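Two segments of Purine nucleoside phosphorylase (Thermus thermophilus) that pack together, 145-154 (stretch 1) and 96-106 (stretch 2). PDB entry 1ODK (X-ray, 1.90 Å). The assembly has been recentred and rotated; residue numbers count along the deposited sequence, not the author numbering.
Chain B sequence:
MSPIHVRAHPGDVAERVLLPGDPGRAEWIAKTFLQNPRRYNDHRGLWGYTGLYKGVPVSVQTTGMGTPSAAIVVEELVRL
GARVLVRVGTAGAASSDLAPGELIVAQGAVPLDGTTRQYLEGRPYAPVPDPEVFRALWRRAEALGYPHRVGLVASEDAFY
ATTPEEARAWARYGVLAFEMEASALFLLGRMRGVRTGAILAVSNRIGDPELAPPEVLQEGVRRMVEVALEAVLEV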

# COMPACT_ATOMS: atom_id res chain seq x y z
N GLY B 145 -11.52 -15.79 -39.25
CA GLY B 145 -12.08 -17.02 -38.71
C GLY B 145 -11.25 -17.88 -37.78
O GLY B 145 -11.67 -18.98 -37.44
N TYR B 146 -10.09 -17.40 -37.34
CA TYR B 146 -9.26 -18.19 -36.44
C TYR B 146 -9.84 -18.17 -35.03
O TYR B 146 -10.32 -17.13 -34.57
CB TYR B 146 -7.83 -17.65 -36.39
CG TYR B 146 -7.14 -17.58 -37.74
CD1 TYR B 146 -7.05 -18.71 -38.55
CD2 TYR B 146 -6.55 -16.40 -38.18
CE1 TYR B 146 -6.40 -18.66 -39.79
CE2 TYR B 146 -5.90 -16.33 -39.41
CZ TYR B 146 -5.82 -17.47 -40.21
OH TYR B 146 -5.18 -17.41 -41.42
N PRO B 147 -9.82 -19.31 -34.32
CA PRO B 147 -10.36 -19.37 -32.96
C PRO B 147 -9.73 -18.28 -32.10
O PRO B 147 -8.51 -18.15 -32.04
CB PRO B 147 -9.96 -20.77 -32.50
CG PRO B 147 -10.05 -21.56 -33.77
CD PRO B 147 -9.38 -20.65 -34.76
N HIS B 148 -10.57 -17.49 -31.43
CA HIS B 148 -10.07 -16.41 -30.60
C HIS B 148 -11.04 -16.02 -29.50
O HIS B 148 -12.21 -16.40 -29.52
CB HIS B 148 -9.80 -15.17 -31.46
CG HIS B 148 -11.04 -14.57 -32.04
ND1 HIS B 148 -11.78 -15.19 -33.03
CD2 HIS B 148 -11.71 -13.43 -31.73
CE1 HIS B 148 -12.84 -14.46 -33.31
NE2 HIS B 148 -12.82 -13.39 -32.53
N ARG B 149 -10.53 -15.25 -28.55
CA ARG B 149 -11.32 -14.75 -27.43
C ARG B 149 -11.02 -13.26 -27.30
O ARG B 149 -9.98 -12.78 -27.77
CB ARG B 149 -10.95 -15.47 -26.13
CG ARG B 149 -11.29 -16.96 -26.09
CD ARG B 149 -12.80 -17.18 -26.16
NE ARG B 149 -13.49 -16.49 -25.07
CZ ARG B 149 -13.46 -16.87 -23.80
NH1 ARG B 149 -12.77 -17.95 -23.44
NH2 ARG B 149 -14.10 -16.16 -22.88
N VAL B 150 -11.94 -12.52 -26.69
CA VAL B 150 -11.76 -11.10 -26.49
C VAL B 150 -11.95 -10.81 -25.00
O VAL B 150 -12.99 -11.11 -24.42
CB VAL B 150 -12.79 -10.29 -27.32
CG1 VAL B 150 -12.57 -8.80 -27.13
CG2 VAL B 150 -12.68 -10.67 -28.79
N GLY B 151 -10.92 -10.23 -24.38
CA GLY B 151 -11.03 -9.94 -22.97
C GLY B 151 -9.75 -9.50 -22.29
O GLY B 151 -8.82 -9.00 -22.93
N LEU B 152 -9.72 -9.69 -20.98
CA LEU B 152 -8.58 -9.29 -20.18
C LEU B 152 -7.40 -10.23 -20.14
O LEU B 152 -7.55 -11.46 -20.18
CB LEU B 152 -9.01 -9.07 -18.72
CG LEU B 152 -9.94 -7.91 -18.37
CD1 LEU B 152 -10.31 -8.02 -16.89
CD2 LEU B 152 -9.25 -6.58 -18.67
N VAL B 153 -6.21 -9.64 -20.04
CA VAL B 153 -4.99 -10.40 -19.87
C VAL B 153 -4.42 -9.72 -18.63
O VAL B 153 -4.92 -8.68 -18.20
CB VAL B 153 -3.98 -10.25 -21.05
CG1 VAL B 153 -4.56 -10.87 -22.32
CG2 VAL B 153 -3.61 -8.78 -21.27
N ALA B 154 -3.40 -10.32 -18.03
CA ALA B 154 -2.76 -9.72 -16.88
C ALA B 154 -1.29 -9.60 -17.24
O ALA B 154 -0.68 -10.58 -17.67
CB ALA B 154 -2.93 -10.61 -15.64
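Stretch 2, residues 96-106: SDLAPGELIVA

The contact's oddest feature is the way Arg149 meets acid: its salt bridge to Asp97 is long, NH1 of Arg149 lying 3.7 Å from OD1 of Asp97, and the oxygen sits well out of the guanidinium plane. No N-H points at it, so the attraction rests on charge alone. The arginine chain, with chi1, chi2 and chi3 all m, is covered by stretch 2 more than any other residue of stretch 1. Its long aliphatic portion suits this place, for CG of Arg149 comes within 3.4 Å of CD2 of Leu98.

Beneath this lies ordinary parallel sheet. Residues 103-106 of stretch 2 form a strand that runs beside strand 148-150 in the same direction, the axes crossing at -21° and approaching to 4.5 Å. The register sets Leu103 beside His148, Ile104 beside Arg149, Val105 beside Val150 and Ala106 beside Gly151, and the CA-CA distances of these pairs widen in that order from 4.3 to 5.4 Å. As is usual in parallel pairing, the hydrogen bonds alternate: N of Leu103 donates to O of Pro147 (3.0 Å), N of Arg149 to O of Leu103 (2.8 Å), N of Val105 to O of Arg149 (2.9 Å), and N of Gly151 to O of Val105 (3.2 Å). CA-H...O contacts supplement them, including CA of Ile104 to O of Arg149 at 3.3 Å.

Stretch 2 enters the strand through a type II turn from Ala99 to Glu102. Gly101, at phi 95°, suits it because a CB there would be jammed against the preceding carbonyl oxygen. The turn is closed by N of Glu102 donating to O of Ala99 (3.1 Å), and OE1 of Glu102 also accepts from N of Ala99 (3.1 Å). One water links O of Gly101 to O of Pro147; another joins OE2 of Glu102 to O of His148.

The side chains of Leu103 and Val105 share a face with those of His148 and Val150. Branched valines favour extended backbone, and CG2 of Val150 lies 4.3 Å from CB of Val105. The imidazole of His148 leads away from stretch 2, and its ND1 donates to O of Tyr146 (2.9 Å). Ile104 and Ala106 occupy the other face with Arg149. At Gly151 the chain turns a corner, and Val153 beyond it points toward stretch 2, placing CG1 4.0 Å from CG2 of Ile104 and CG2 4.3 Å from CB of Ala106, an apolar cluster suited to its buried setting.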

# COMPACT_ATOMS: atom_id res chain seq x y z
N SER B 96 -8.83 -23.02 -18.20
CA SER B 96 -8.72 -24.30 -18.88
C SER B 96 -9.48 -24.21 -20.20
O SER B 96 -9.34 -25.05 -21.08
CB SER B 96 -9.31 -25.42 -18.02
OG SER B 96 -10.69 -25.18 -17.77
N ASP B 97 -10.30 -23.17 -20.32
CA ASP B 97 -11.11 -22.96 -21.51
C ASP B 97 -10.26 -22.58 -22.72
O ASP B 97 -10.62 -22.90 -23.86
CB ASP B 97 -12.17 -21.88 -21.25
CG ASP B 97 -13.29 -21.89 -22.28
OD1 ASP B 97 -14.24 -21.09 -22.13
OD2 ASP B 97 -13.23 -22.71 -23.23
N LEU B 98 -9.15 -21.90 -22.48
CA LEU B 98 -8.26 -21.49 -23.57
C LEU B 98 -7.29 -22.59 -23.95
O LEU B 98 -6.65 -23.20 -23.08
CB LEU B 98 -7.47 -20.23 -23.18
CG LEU B 98 -8.21 -18.89 -23.25
CD1 LEU B 98 -7.31 -17.79 -22.72
CD2 LEU B 98 -8.61 -18.61 -24.69
N ALA B 99 -7.17 -22.85 -25.25
CA ALA B 99 -6.27 -23.88 -25.74
C ALA B 99 -5.10 -23.25 -26.48
O ALA B 99 -5.22 -22.16 -27.04
CB ALA B 99 -7.02 -24.82 -26.66
N PRO B 100 -3.94 -23.93 -26.47
CA PRO B 100 -2.75 -23.41 -27.16
C PRO B 100 -3.05 -23.14 -28.63
O PRO B 100 -3.74 -23.93 -29.28
CB PRO B 100 -1.73 -24.53 -26.96
CG PRO B 100 -2.09 -25.06 -25.60
CD PRO B 100 -3.61 -25.14 -25.69
N GLY B 101 -2.55 -22.03 -29.15
CA GLY B 101 -2.79 -21.68 -30.54
C GLY B 101 -3.97 -20.74 -30.70
O GLY B 101 -4.14 -20.11 -31.75
N GLU B 102 -4.81 -20.65 -29.67
CA GLU B 102 -5.97 -19.77 -29.73
C GLU B 102 -5.48 -18.32 -29.59
O GLU B 102 -4.46 -18.06 -28.97
CB GLU B 102 -6.94 -20.11 -28.59
CG GLU B 102 -8.38 -19.72 -28.88
CD GLU B 102 -9.34 -20.18 -27.80
OE1 GLU B 102 -9.04 -21.21 -27.15
OE2 GLU B 102 -10.38 -19.53 -27.60
N LEU B 103 -6.22 -17.39 -30.18
CA LEU B 103 -5.82 -15.99 -30.11
C LEU B 103 -6.63 -15.22 -29.08
O LEU B 103 -7.77 -15.59 -28.76
CB LEU B 103 -6.00 -15.32 -31.48
CG LEU B 103 -5.29 -15.97 -32.67
CD1 LEU B 103 -5.51 -15.12 -33.91
CD2 LEU B 103 -3.79 -16.13 -32.38
N ILE B 104 -6.03 -14.17 -28.55
CA ILE B 104 -6.71 -13.32 -27.57
C ILE B 104 -6.53 -11.87 -27.98
O ILE B 104 -5.40 -11.40 -28.13
CB ILE B 104 -6.12 -13.48 -26.15
CG1 ILE B 104 -6.36 -14.89 -25.62
CG2 ILE B 104 -6.75 -12.45 -25.22
CD1 ILE B 104 -5.66 -15.17 -24.29
N VAL B 105 -7.64 -11.17 -28.20
CA VAL B 105 -7.56 -9.75 -28.53
C VAL B 105 -7.72 -9.08 -27.17
O VAL B 105 -8.78 -9.16 -26.55
CB VAL B 105 -8.71 -9.29 -29.44
CG1 VAL B 105 -8.61 -7.78 -29.65
CG2 VAL B 105 -8.62 -10.01 -30.79
N ALA B 106 -6.65 -8.44 -26.71
CA ALA B 106 -6.65 -7.81 -25.39
C ALA B 106 -7.55 -6.60 -25.25
O ALA B 106 -7.26 -5.53 -25.78
CB ALA B 106 -5.22 -7.46 -24.99
O HOH W 1 -6.29 -19.53 -33.56
O HOH W 2 -12.68 -19.55 -29.33